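Local atomic coordinates of Fe-regulated protein B (Neisseria meningitidis, PDB entry 4AIP), a protein that probably takes up iron across the outer membrane as a TonB-dependent transporter, a beta-barrel with a plug domain inside it. Residues K77-M85 against I138-V147; Y226-N234 against V711-H719. All blocks are in the same frame, centred on the assembly; numbering follows the deposited sequence.

Contact 1. Residues K77-M85 against I138-V147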
ATOM      1  N   LYS B  77     -19.916 -21.760   1.254  1.00 10.06           N
ATOM      2  CA  LYS B  77     -18.593 -21.132   1.015  1.00  9.18           C
ATOM      3  C   LYS B  77     -17.798 -20.849   2.330  1.00  9.58           C
ATOM      4  O   LYS B  77     -16.524 -20.990   2.386  1.00  8.24           O
ATOM      5  CB  LYS B  77     -18.823 -19.837   0.231  1.00  8.31           C
ATOM      6  CG  LYS B  77     -17.732 -19.426  -0.662  1.00  6.96           C
ATOM      7  CD  LYS B  77     -18.084 -18.052  -1.245  1.00  7.86           C
ATOM      8  CE  LYS B  77     -17.612 -16.938  -0.219  1.00  7.89           C
ATOM      9  NZ  LYS B  77     -18.485 -15.737  -0.410  1.00 13.45           N
ATOM     10  N   ASP B  78     -18.529 -20.498   3.410  1.00  8.57           N
ATOM     11  CA  ASP B  78     -17.832 -20.252   4.672  1.00  9.41           C
ATOM     12  C   ASP B  78     -17.272 -21.527   5.284  1.00 10.88           C
ATOM     13  O   ASP B  78     -16.441 -21.439   6.214  1.00 11.16           O
ATOM     14  CB  ASP B  78     -18.743 -19.610   5.718  1.00  9.85           C
ATOM     15  CG  ASP B  78     -19.037 -18.125   5.452  1.00 11.04           C
ATOM     16  OD1 ASP B  78     -18.330 -17.448   4.642  1.00 17.50           O
ATOM     17  OD2 ASP B  78     -20.020 -17.698   6.092  1.00  9.32           O
ATOM     18  N   GLU B  79     -17.729 -22.699   4.793  1.00  9.44           N
ATOM     19  CA  GLU B  79     -17.216 -23.973   5.306  1.00  8.72           C
ATOM     20  C   GLU B  79     -16.096 -24.529   4.446  1.00  8.60           C
ATOM     21  O   GLU B  79     -15.556 -25.617   4.694  1.00  9.04           O
ATOM     22  CB  GLU B  79     -18.335 -24.987   5.416  1.00  8.59           C
ATOM     23  CG  GLU B  79     -19.433 -24.565   6.395  1.00  8.83           C
ATOM     24  CD  GLU B  79     -20.661 -25.424   6.296  1.00 13.02           C
ATOM     25  OE1 GLU B  79     -20.704 -26.360   5.447  1.00 16.38           O
ATOM     26  OE2 GLU B  79     -21.610 -25.159   7.070  1.00 14.73           O
ATOM     27  N   SER B  80     -15.781 -23.788   3.391  1.00  8.30           N
ATOM     28  CA  SER B  80     -14.763 -24.198   2.429  1.00  8.08           C
ATOM     29  C   SER B  80     -13.482 -23.446   2.709  1.00  9.66           C
ATOM     30  O   SER B  80     -13.487 -22.397   3.341  1.00 13.70           O
ATOM     31  CB  SER B  80     -15.220 -23.827   1.034  1.00  7.01           C
ATOM     32  OG  SER B  80     -14.109 -24.011   0.141  1.00  5.91           O
ATOM     33  N   THR B  81     -12.395 -23.929   2.151  1.00  9.62           N
ATOM     34  CA  THR B  81     -11.063 -23.406   2.383  1.00  8.58           C
ATOM     35  C   THR B  81     -10.615 -22.769   1.072  1.00  8.84           C
ATOM     36  O   THR B  81      -9.532 -22.188   1.011  1.00 11.20           O
ATOM     37  CB  THR B  81     -10.255 -24.648   2.720  1.00  9.98           C
ATOM     38  OG1 THR B  81      -9.410 -24.455   3.882  1.00 13.09           O
ATOM     39  CG2 THR B  81      -9.545 -25.209   1.591  1.00  7.66           C
ATOM     40  N   ALA B  82     -11.441 -22.866   0.023  1.00  7.80           N
ATOM     41  CA  ALA B  82     -11.053 -22.372  -1.324  1.00  9.15           C
ATOM     42  C   ALA B  82     -10.971 -20.835  -1.363  1.00  9.47           C
ATOM     43  O   ALA B  82     -11.714 -20.138  -0.659  1.00  8.56           O
ATOM     44  CB  ALA B  82     -12.059 -22.908  -2.406  1.00  7.38           C
ATOM     45  N   THR B  83     -10.082 -20.310  -2.189  1.00  9.70           N
ATOM     46  CA  THR B  83      -9.933 -18.895  -2.312  1.00  8.52           C
ATOM     47  C   THR B  83      -9.966 -18.503  -3.779  1.00  9.77           C
ATOM     48  O   THR B  83      -9.510 -17.421  -4.129  1.00 11.86           O
ATOM     49  CB  THR B  83      -8.611 -18.470  -1.735  1.00  7.91           C
ATOM     50  OG1 THR B  83      -7.600 -19.340  -2.200  1.00 11.30           O
ATOM     51  CG2 THR B  83      -8.627 -18.534  -0.230  1.00  7.31           C
ATOM     52  N   ASP B  84     -10.418 -19.412  -4.643  1.00  9.44           N
ATOM     53  CA  ASP B  84     -10.697 -19.080  -6.051  1.00 10.86           C
ATOM     54  C   ASP B  84     -11.816 -19.944  -6.600  1.00 11.59           C
ATOM     55  O   ASP B  84     -12.120 -21.009  -6.008  1.00 11.39           O
ATOM     56  CB  ASP B  84      -9.450 -19.121  -6.949  1.00 10.52           C
ATOM     57  CG  ASP B  84      -8.701 -20.481  -6.915  1.00 14.69           C
ATOM     58  OD1 ASP B  84      -9.220 -21.533  -6.450  1.00 12.49           O
ATOM     59  OD2 ASP B  84      -7.541 -20.492  -7.386  1.00 19.00           O
ATOM     60  N   MET B  85     -12.430 -19.474  -7.691  1.00 11.99           N
ATOM     61  CA  MET B  85     -13.546 -20.180  -8.320  1.00 11.58           C
ATOM     62  C   MET B  85     -13.151 -21.616  -8.674  1.00 10.85           C
ATOM     63  O   MET B  85     -13.934 -22.532  -8.455  1.00 12.33           O
ATOM     64  CB  MET B  85     -14.071 -19.392  -9.553  1.00 11.19           C
ATOM     65  CG  MET B  85     -14.788 -18.053  -9.108  1.00 11.50           C
ATOM     66  SD  MET B  85     -16.285 -18.399  -8.089  1.00 13.67           S
ATOM     67  CE  MET B  85     -17.003 -16.784  -7.901  1.00 18.91           C
ATOM     68  N   ILE B 138     -11.412 -13.742 -13.668  1.00 11.68           N
ATOM     69  CA  ILE B 138     -12.367 -14.489 -12.883  1.00 10.53           C
ATOM     70  C   ILE B 138     -12.424 -13.886 -11.513  1.00 10.17           C
ATOM     71  O   ILE B 138     -11.404 -13.712 -10.842  1.00 11.60           O
ATOM     72  CB  ILE B 138     -12.042 -15.984 -12.852  1.00 10.48           C
ATOM     73  CG1 ILE B 138     -11.915 -16.470 -14.296  1.00  8.09           C
ATOM     74  CG2 ILE B 138     -13.155 -16.774 -12.033  1.00  7.03           C
ATOM     75  CD1 ILE B 138     -11.301 -17.892 -14.476  1.00  9.39           C
ATOM     76  N   VAL B 139     -13.655 -13.566 -11.130  1.00 10.44           N
ATOM     77  CA  VAL B 139     -13.944 -12.826  -9.934  1.00 10.80           C
ATOM     78  C   VAL B 139     -13.443 -13.664  -8.744  1.00 11.24           C
ATOM     79  O   VAL B 139     -13.362 -14.847  -8.824  1.00 11.94           O
ATOM     80  CB  VAL B 139     -15.453 -12.587  -9.867  1.00 10.89           C
ATOM     81  CG1 VAL B 139     -16.152 -13.935  -9.778  1.00  9.67           C
ATOM     82  CG2 VAL B 139     -15.812 -11.663  -8.702  1.00  8.87           C
ATOM     83  N   ASP B 140     -13.151 -12.974  -7.660  1.00 11.35           N
ATOM     84  CA  ASP B 140     -12.708 -13.495  -6.399  1.00 11.56           C
ATOM     85  C   ASP B 140     -13.958 -13.899  -5.601  1.00 11.08           C
ATOM     86  O   ASP B 140     -14.823 -13.066  -5.371  1.00 12.07           O
ATOM     87  CB  ASP B 140     -12.038 -12.312  -5.708  1.00 11.75           C
ATOM     88  CG  ASP B 140     -11.329 -12.665  -4.412  1.00 16.48           C
ATOM     89  OD1 ASP B 140     -11.794 -13.519  -3.576  1.00 17.43           O
ATOM     90  OD2 ASP B 140     -10.253 -12.026  -4.209  1.00 19.06           O
ATOM     91  N   PRO B 141     -14.023 -15.141  -5.113  1.00  9.95           N
ATOM     92  CA  PRO B 141     -15.245 -15.615  -4.449  1.00  9.90           C
ATOM     93  C   PRO B 141     -15.418 -14.964  -3.097  1.00  9.79           C
ATOM     94  O   PRO B 141     -16.502 -15.056  -2.462  1.00 10.05           O
ATOM     95  CB  PRO B 141     -14.993 -17.128  -4.265  1.00 10.45           C
ATOM     96  CG  PRO B 141     -13.481 -17.283  -4.337  1.00 10.20           C
ATOM     97  CD  PRO B 141     -13.036 -16.210  -5.327  1.00 10.82           C
ATOM     98  N   ALA B 142     -14.359 -14.324  -2.624  1.00  8.69           N
ATOM     99  CA  ALA B 142     -14.470 -13.614  -1.338  1.00  8.51           C
ATOM    100  C   ALA B 142     -15.525 -12.510  -1.473  1.00  8.20           C
ATOM    101  O   ALA B 142     -16.260 -12.258  -0.543  1.00  8.53           O
ATOM    102  CB  ALA B 142     -13.109 -13.038  -0.909  1.00  7.81           C
ATOM    103  N   LEU B 143     -15.638 -11.901  -2.656  1.00  8.20           N
ATOM    104  CA  LEU B 143     -16.706 -10.909  -2.904  1.00  9.49           C
ATOM    105  C   LEU B 143     -18.147 -11.478  -2.957  1.00  9.26           C
ATOM    106  O   LEU B 143     -19.138 -10.725  -2.770  1.00  9.14           O
ATOM    107  CB  LEU B 143     -16.414 -10.119  -4.179  1.00  9.48           C
ATOM    108  CG  LEU B 143     -15.069  -9.413  -4.231  1.00 14.71           C
ATOM    109  CD1 LEU B 143     -14.683  -9.056  -5.678  1.00  8.51           C
ATOM    110  CD2 LEU B 143     -15.113  -8.150  -3.355  1.00  6.28           C
ATOM    111  N   VAL B 144     -18.292 -12.784  -3.191  1.00  9.30           N
ATOM    112  CA  VAL B 144     -19.571 -13.231  -3.727  1.00 10.02           C
ATOM    113  C   VAL B 144     -20.465 -13.858  -2.691  1.00 10.46           C
ATOM    114  O   VAL B 144     -19.967 -14.351  -1.696  1.00 13.06           O
ATOM    115  CB  VAL B 144     -19.405 -14.129  -5.038  1.00 10.50           C
ATOM    116  CG1 VAL B 144     -18.297 -13.630  -5.881  1.00  9.77           C
ATOM    117  CG2 VAL B 144     -19.075 -15.523  -4.712  1.00  8.89           C
ATOM    118  N   LYS B 145     -21.782 -13.806  -2.887  1.00  8.73           N
ATOM    119  CA  LYS B 145     -22.677 -14.519  -1.986  1.00  8.41           C
ATOM    120  C   LYS B 145     -23.309 -15.725  -2.610  1.00  8.78           C
ATOM    121  O   LYS B 145     -23.684 -16.625  -1.904  1.00  9.45           O
ATOM    122  CB  LYS B 145     -23.751 -13.620  -1.381  1.00  8.31           C
ATOM    123  CG  LYS B 145     -25.050 -13.596  -2.094  1.00 10.15           C
ATOM    124  CD  LYS B 145     -25.690 -12.229  -2.013  1.00 18.61           C
ATOM    125  CE  LYS B 145     -27.146 -12.260  -2.426  1.00 22.89           C
ATOM    126  NZ  LYS B 145     -28.045 -12.923  -1.470  1.00 23.89           N
ATOM    127  N   VAL B 146     -23.468 -15.736  -3.921  1.00  9.43           N
ATOM    128  CA  VAL B 146     -23.958 -16.899  -4.646  1.00 10.43           C
ATOM    129  C   VAL B 146     -23.269 -16.991  -6.001  1.00 11.98           C
ATOM    130  O   VAL B 146     -22.869 -15.964  -6.600  1.00 11.48           O
ATOM    131  CB  VAL B 146     -25.487 -16.854  -4.881  1.00 11.10           C
ATOM    132  CG1 VAL B 146     -26.232 -17.300  -3.643  1.00 14.62           C
ATOM    133  CG2 VAL B 146     -25.982 -15.490  -5.215  1.00  8.87           C
ATOM    134  N   VAL B 147     -23.088 -18.240  -6.434  1.00 12.03           N
ATOM    135  CA  VAL B 147     -22.702 -18.571  -7.793  1.00 11.10           C
ATOM    136  C   VAL B 147     -23.760 -19.510  -8.339  1.00 13.06           C
ATOM    137  O   VAL B 147     -24.202 -20.440  -7.654  1.00 13.29           O
ATOM    138  CB  VAL B 147     -21.312 -19.222  -7.850  1.00 10.67           C
ATOM    139  CG1 VAL B 147     -20.875 -19.380  -9.254  1.00  7.82           C
ATOM    140  CG2 VAL B 147     -20.300 -18.354  -7.107  1.00  7.80           C
TER
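Met85 and Lys77 reach the 138-147 segment from the two ends of one loop. Both segments belong to the plug domain of this TonB-dependent transporter, which sits inside the beta-barrel. The tight part is at Met85, the first residue of helix 85-88. Its side chain leaves with CG beside the backbone N (chi1 -69°) and bends again at chi2, which takes the methyl CE into an apolar pocket. There Met85 CE lies 3.5 Å from Val139 CG1 and 3.7 Å from Val147 CG2. Met85 and Val147 meet tip to tip, and the methyls of Val144 close in a little further off. Nearer the backbone, Met85 CG rests 3.6 Å from Ile138 CG2. The Pro141 ring faces the same loop. Pro141 CG lies 3.7 Å from Asp84 CA, just before the helix. The CB of Asp84 points away from the 138-147 segment, and its OD1 accepts from Glu87 N, an N-cap of helix 85-88.

The loose part is the middle of the loop. A type I turn from Lys77 to Ser80 carries residues 78-81 away from 138-147 and toward the barrel wall. Asp78 pairs there with Arg188, and Glu79 with Lys695. Thr83 OG1 bonds Arg735. Ser80 OG accepts from Ala82 N at 2.9 Å, an ST turn that shapes the return of the chain.

Lys77 makes the polar link. Its chain runs extended from the backbone and bends at chi3 (85°), which brings the ammonium to the carbonyls of the 141-144 turn. Pro141 O has two donors. Pro141 O accepts from Val144 N at 3.0 Å within the turn and from Lys77 NZ at 2.9 Å, the latter with a C=O...N angle of 162°.

Contact 2. Residues Y226-N234 against V711-H719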
ATOM      1  N   TYR B 226       3.489 -21.670  -6.780  1.00 24.81           N
ATOM      2  CA  TYR B 226       2.953 -22.929  -6.318  1.00 28.58           C
ATOM      3  C   TYR B 226       3.795 -24.105  -6.782  1.00 29.42           C
ATOM      4  O   TYR B 226       4.392 -24.080  -7.859  1.00 29.30           O
ATOM      5  CB  TYR B 226       1.479 -23.109  -6.732  1.00 29.91           C
ATOM      6  CG  TYR B 226       1.255 -23.414  -8.188  1.00 30.57           C
ATOM      7  CD1 TYR B 226       1.108 -22.390  -9.117  1.00 29.42           C
ATOM      8  CD2 TYR B 226       1.189 -24.739  -8.637  1.00 32.18           C
ATOM      9  CE1 TYR B 226       0.891 -22.646 -10.447  1.00 28.99           C
ATOM     10  CE2 TYR B 226       0.974 -25.022  -9.998  1.00 30.84           C
ATOM     11  CZ  TYR B 226       0.825 -23.956 -10.895  1.00 29.55           C
ATOM     12  OH  TYR B 226       0.650 -24.195 -12.231  1.00 28.69           O
ATOM     13  N   GLU B 227       3.825 -25.126  -5.936  1.00 30.05           N
ATOM     14  CA  GLU B 227       4.510 -26.366  -6.224  1.00 31.63           C
ATOM     15  C   GLU B 227       3.536 -27.306  -6.951  1.00 31.37           C
ATOM     16  O   GLU B 227       2.456 -27.586  -6.454  1.00 30.98           O
ATOM     17  CB  GLU B 227       4.980 -26.968  -4.915  1.00 32.16           C
ATOM     18  CG  GLU B 227       5.803 -28.226  -5.012  1.00 36.46           C
ATOM     19  CD  GLU B 227       6.440 -28.592  -3.671  1.00 40.82           C
ATOM     20  OE1 GLU B 227       6.954 -27.679  -2.983  1.00 39.60           O
ATOM     21  OE2 GLU B 227       6.429 -29.798  -3.330  1.00 41.72           O
ATOM     22  N   ALA B 228       3.897 -27.765  -8.145  1.00 31.93           N
ATOM     23  CA  ALA B 228       3.089 -28.783  -8.843  1.00 33.55           C
ATOM     24  C   ALA B 228       3.258 -30.161  -8.192  1.00 36.33           C
ATOM     25  O   ALA B 228       4.086 -30.340  -7.288  1.00 34.43           O
ATOM     26  CB  ALA B 228       3.450 -28.834 -10.270  1.00 31.60           C
ATOM     27  N   GLY B 229       2.462 -31.121  -8.639  1.00 42.82           N
ATOM     28  CA  GLY B 229       2.536 -32.473  -8.131  1.00 48.48           C
ATOM     29  C   GLY B 229       3.878 -33.135  -8.392  1.00 51.06           C
ATOM     30  O   GLY B 229       4.766 -32.611  -9.078  1.00 52.13           O
ATOM     31  N   LYS B 230       4.009 -34.327  -7.850  1.00 52.10           N
ATOM     32  CA  LYS B 230       5.273 -35.042  -7.840  1.00 52.46           C
ATOM     33  C   LYS B 230       5.867 -35.442  -9.200  1.00 51.20           C
ATOM     34  O   LYS B 230       5.226 -36.101 -10.008  1.00 50.82           O
ATOM     35  CB  LYS B 230       5.120 -36.257  -6.973  1.00 53.17           C
ATOM     36  CG  LYS B 230       6.340 -37.069  -6.923  1.00 56.57           C
ATOM     37  CD  LYS B 230       5.972 -38.417  -6.503  1.00 61.21           C
ATOM     38  CE  LYS B 230       7.112 -38.967  -5.749  1.00 63.70           C
ATOM     39  NZ  LYS B 230       6.985 -40.419  -5.809  1.00 64.35           N
ATOM     40  N   GLY B 231       7.109 -35.043  -9.418  1.00 50.18           N
ATOM     41  CA  GLY B 231       7.774 -35.279 -10.676  1.00 49.00           C
ATOM     42  C   GLY B 231       7.997 -34.016 -11.472  1.00 48.42           C
ATOM     43  O   GLY B 231       8.828 -34.013 -12.364  1.00 48.49           O
ATOM     44  N   PHE B 232       7.257 -32.950 -11.156  1.00 47.59           N
ATOM     45  CA  PHE B 232       7.454 -31.662 -11.804  1.00 46.63           C
ATOM     46  C   PHE B 232       8.777 -31.049 -11.410  1.00 46.83           C
ATOM     47  O   PHE B 232       9.160 -31.025 -10.247  1.00 45.96           O
ATOM     48  CB  PHE B 232       6.310 -30.662 -11.532  1.00 46.19           C
ATOM     49  CG  PHE B 232       6.548 -29.288 -12.135  1.00 43.20           C
ATOM     50  CD1 PHE B 232       6.378 -29.075 -13.509  1.00 40.20           C
ATOM     51  CD2 PHE B 232       6.972 -28.221 -11.343  1.00 40.66           C
ATOM     52  CE1 PHE B 232       6.613 -27.830 -14.088  1.00 39.60           C
ATOM     53  CE2 PHE B 232       7.226 -26.977 -11.917  1.00 40.34           C
ATOM     54  CZ  PHE B 232       7.040 -26.780 -13.301  1.00 40.37           C
ATOM     55  N   ARG B 233       9.451 -30.523 -12.410  1.00 47.63           N
ATOM     56  CA  ARG B 233      10.748 -29.958 -12.231  1.00 49.30           C
ATOM     57  C   ARG B 233      10.830 -28.752 -13.168  1.00 48.30           C
ATOM     58  O   ARG B 233      10.433 -28.808 -14.335  1.00 48.10           O
ATOM     59  CB  ARG B 233      11.764 -31.081 -12.449  1.00 50.36           C
ATOM     60  CG  ARG B 233      13.207 -30.762 -12.714  1.00 56.13           C
ATOM     61  CD  ARG B 233      13.930 -32.129 -12.868  1.00 65.26           C
ATOM     62  NE  ARG B 233      15.052 -32.160 -13.828  1.00 70.78           N
ATOM     63  CZ  ARG B 233      14.955 -32.356 -15.153  1.00 73.67           C
ATOM     64  NH1 ARG B 233      13.771 -32.522 -15.752  1.00 75.12           N
ATOM     65  NH2 ARG B 233      16.061 -32.368 -15.894  1.00 73.91           N
ATOM     66  N   ASN B 234      11.297 -27.638 -12.623  1.00 46.92           N
ATOM     67  CA  ASN B 234      11.070 -26.367 -13.273  1.00 45.00           C
ATOM     68  C   ASN B 234      12.163 -25.706 -14.085  1.00 47.83           C
ATOM     69  O   ASN B 234      11.930 -24.579 -14.513  1.00 51.54           O
ATOM     70  CB  ASN B 234      10.505 -25.301 -12.302  1.00 37.41           C
ATOM     71  CG  ASN B 234      11.539 -24.804 -11.283  1.00 28.23           C
ATOM     72  OD1 ASN B 234      12.748 -24.910 -11.480  1.00 23.29           O
ATOM     73  ND2 ASN B 234      11.056 -24.274 -10.173  1.00 20.93           N
ATOM     74  N   VAL B 711      -4.535 -34.654  -2.156  1.00 13.01           N
ATOM     75  CA  VAL B 711      -3.877 -35.593  -1.237  1.00 15.28           C
ATOM     76  C   VAL B 711      -2.643 -36.332  -1.784  1.00 13.95           C
ATOM     77  O   VAL B 711      -1.657 -36.413  -1.065  1.00 13.35           O
ATOM     78  CB  VAL B 711      -4.814 -36.663  -0.671  1.00 15.64           C
ATOM     79  CG1 VAL B 711      -4.138 -37.311   0.562  1.00 20.22           C
ATOM     80  CG2 VAL B 711      -6.118 -36.067  -0.289  1.00 17.16           C
ATOM     81  N   PHE B 712      -2.718 -36.855  -3.018  1.00 13.28           N
ATOM     82  CA  PHE B 712      -1.676 -37.716  -3.538  1.00 14.33           C
ATOM     83  C   PHE B 712      -0.616 -36.954  -4.257  1.00 14.56           C
ATOM     84  O   PHE B 712       0.280 -37.535  -4.835  1.00 13.88           O
ATOM     85  CB  PHE B 712      -2.257 -38.865  -4.376  1.00 15.05           C
ATOM     86  CG  PHE B 712      -3.243 -39.649  -3.626  1.00 14.46           C
ATOM     87  CD1 PHE B 712      -2.831 -40.451  -2.539  1.00 15.92           C
ATOM     88  CD2 PHE B 712      -4.598 -39.544  -3.948  1.00 14.32           C
ATOM     89  CE1 PHE B 712      -3.782 -41.183  -1.796  1.00 21.88           C
ATOM     90  CE2 PHE B 712      -5.578 -40.256  -3.224  1.00 16.86           C
ATOM     91  CZ  PHE B 712      -5.193 -41.076  -2.148  1.00 22.60           C
ATOM     92  N   ASN B 713      -0.705 -35.627  -4.190  1.00 16.52           N
ATOM     93  CA  ASN B 713       0.274 -34.766  -4.849  1.00 15.96           C
ATOM     94  C   ASN B 713       0.403 -35.102  -6.314  1.00 15.82           C
ATOM     95  O   ASN B 713       1.497 -35.164  -6.832  1.00 16.48           O
ATOM     96  CB  ASN B 713       1.637 -34.878  -4.171  1.00 14.27           C
ATOM     97  CG  ASN B 713       2.505 -33.671  -4.436  1.00 15.77           C
ATOM     98  OD1 ASN B 713       2.015 -32.532  -4.632  1.00 14.43           O
ATOM     99  ND2 ASN B 713       3.811 -33.901  -4.430  1.00 11.11           N
ATOM    100  N   LYS B 714      -0.732 -35.328  -6.965  1.00 16.36           N
ATOM    101  CA  LYS B 714      -0.769 -35.602  -8.389  1.00 17.91           C
ATOM    102  C   LYS B 714      -0.085 -34.540  -9.284  1.00 17.12           C
ATOM    103  O   LYS B 714      -0.443 -33.384  -9.211  1.00 18.33           O
ATOM    104  CB  LYS B 714      -2.226 -35.762  -8.839  1.00 17.11           C
ATOM    105  CG  LYS B 714      -2.421 -37.001  -9.696  1.00 22.03           C
ATOM    106  CD  LYS B 714      -1.604 -37.061 -10.938  1.00 28.56           C
ATOM    107  CE  LYS B 714      -1.759 -38.435 -11.594  1.00 31.56           C
ATOM    108  NZ  LYS B 714      -3.205 -38.838 -11.377  1.00 38.51           N
ATOM    109  N   PHE B 715       0.835 -34.962 -10.150  1.00 15.51           N
ATOM    110  CA  PHE B 715       1.381 -34.147 -11.228  1.00 14.85           C
ATOM    111  C   PHE B 715       0.495 -34.246 -12.468  1.00 15.67           C
ATOM    112  O   PHE B 715       0.395 -35.317 -13.083  1.00 17.14           O
ATOM    113  CB  PHE B 715       2.819 -34.593 -11.566  1.00 13.91           C
ATOM    114  CG  PHE B 715       3.474 -33.797 -12.698  1.00 17.59           C
ATOM    115  CD1 PHE B 715       3.076 -32.476 -12.984  1.00 16.87           C
ATOM    116  CD2 PHE B 715       4.537 -34.342 -13.446  1.00 18.17           C
ATOM    117  CE1 PHE B 715       3.685 -31.740 -14.009  1.00 16.84           C
ATOM    118  CE2 PHE B 715       5.120 -33.610 -14.510  1.00 16.04           C
ATOM    119  CZ  PHE B 715       4.701 -32.310 -14.764  1.00 19.10           C
ATOM    120  N   TYR B 716      -0.127 -33.141 -12.877  1.00 16.05           N
ATOM    121  CA  TYR B 716      -1.019 -33.185 -14.019  1.00 15.87           C
ATOM    122  C   TYR B 716      -1.207 -31.835 -14.587  1.00 17.30           C
ATOM    123  O   TYR B 716      -0.989 -30.838 -13.850  1.00 17.31           O
ATOM    124  CB  TYR B 716      -2.393 -33.752 -13.628  1.00 15.55           C
ATOM    125  CG  TYR B 716      -3.197 -32.813 -12.755  1.00 15.85           C
ATOM    126  CD1 TYR B 716      -2.977 -32.757 -11.365  1.00 10.72           C
ATOM    127  CD2 TYR B 716      -4.163 -31.908 -13.332  1.00 12.63           C
ATOM    128  CE1 TYR B 716      -3.759 -31.870 -10.548  1.00 14.60           C
ATOM    129  CE2 TYR B 716      -4.905 -30.989 -12.523  1.00  8.61           C
ATOM    130  CZ  TYR B 716      -4.718 -30.989 -11.153  1.00 11.74           C
ATOM    131  OH  TYR B 716      -5.426 -30.106 -10.353  1.00 15.32           O
ATOM    132  N   TYR B 717      -1.659 -31.819 -15.864  1.00 16.85           N
ATOM    133  CA  TYR B 717      -2.180 -30.629 -16.588  1.00 17.64           C
ATOM    134  C   TYR B 717      -3.676 -30.693 -16.798  1.00 18.07           C
ATOM    135  O   TYR B 717      -4.177 -31.643 -17.357  1.00 19.02           O
ATOM    136  CB  TYR B 717      -1.497 -30.425 -17.955  1.00 15.53           C
ATOM    137  CG  TYR B 717      -0.017 -30.173 -17.771  1.00 22.00           C
ATOM    138  CD1 TYR B 717       0.490 -28.859 -17.530  1.00 15.92           C
ATOM    139  CD2 TYR B 717       0.892 -31.254 -17.761  1.00 22.26           C
ATOM    140  CE1 TYR B 717       1.829 -28.645 -17.366  1.00 16.38           C
ATOM    141  CE2 TYR B 717       2.244 -31.037 -17.594  1.00 23.59           C
ATOM    142  CZ  TYR B 717       2.709 -29.735 -17.383  1.00 24.43           C
ATOM    143  OH  TYR B 717       4.066 -29.546 -17.191  1.00 24.48           O
ATOM    144  N   PRO B 718      -4.408 -29.647 -16.380  1.00 19.39           N
ATOM    145  CA  PRO B 718      -5.846 -29.632 -16.687  1.00 17.87           C
ATOM    146  C   PRO B 718      -6.051 -29.472 -18.166  1.00 16.94           C
ATOM    147  O   PRO B 718      -5.153 -29.026 -18.891  1.00 15.74           O
ATOM    148  CB  PRO B 718      -6.362 -28.353 -15.963  1.00 17.73           C
ATOM    149  CG  PRO B 718      -5.354 -28.107 -14.882  1.00 17.17           C
ATOM    150  CD  PRO B 718      -4.026 -28.481 -15.556  1.00 18.18           C
ATOM    151  N   HIS B 719      -7.271 -29.775 -18.581  1.00 18.30           N
ATOM    152  CA  HIS B 719      -7.654 -29.790 -19.992  1.00 18.87           C
ATOM    153  C   HIS B 719      -8.012 -28.463 -20.686  1.00 19.10           C
ATOM    154  O   HIS B 719      -7.746 -28.321 -21.884  1.00 20.77           O
ATOM    155  CB  HIS B 719      -8.648 -30.925 -20.264  1.00 17.31           C
ATOM    156  CG  HIS B 719      -7.997 -32.271 -20.180  1.00 19.85           C
ATOM    157  ND1 HIS B 719      -8.701 -33.454 -20.224  1.00 20.50           N
ATOM    158  CD2 HIS B 719      -6.700 -32.613 -19.978  1.00 20.36           C
ATOM    159  CE1 HIS B 719      -7.865 -34.464 -20.067  1.00 20.47           C
ATOM    160  NE2 HIS B 719      -6.646 -33.980 -19.925  1.00 19.20           N
TER
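Phe715 and Phe232 carry the side-chain part of this contact between two long barrel loops. The loops follow strands 212-223 and 702-709, and barrel topology places them on the extracellular side. The two side chains cross at about a right angle. Phe232 sets its CB over one face of the Phe715 ring, a CH-pi contact 3.9 Å from the centroid and 17° off the normal. The ring planes are inclined at 64°, so the rings meet obliquely. Phe715 CG is anti to the backbone N (chi1 180°), and this swings the ring alongside the 229-232 backbone. That backbone is a type II turn, closed by Phe232 N to Gly229 O. The two backbones pass close at Gly229, whose CA lies 3.3 Å from Lys714 O in a CA-H...O contact. The bare CA of Gly229 lets them come this near.

Asn713 lays its amide beside Gly229 and Lys230. Its OD1 is held from outside by Arg732 N, and Asn713 ND2 lies 3.7 Å from Lys230 CB. The Lys230 amine leads away from the contact. The backbone Lys230 N donates to Asn713 O at 2.8 Å.

Contact 1 lies in the plug, inside the barrel, its centre about 13 Å from the centre of the chain. The centre of contact 2 is about 24 Å from that point, among the loops at one end of the barrel. They share no residues, and their nearest atoms are about 9 Å apart. Contact 1 joins parts of a single domain. Contact 2 joins loops far apart in sequence whose strands lie near each other where the barrel closes. The chemistry follows the place. The plug contact packs aliphatic groups round a methionine and adds a lysine ammonium on a backbone carbonyl. The loop contact relies on aromatic rings, glycine backbone and a backbone-to-backbone hydrogen bond.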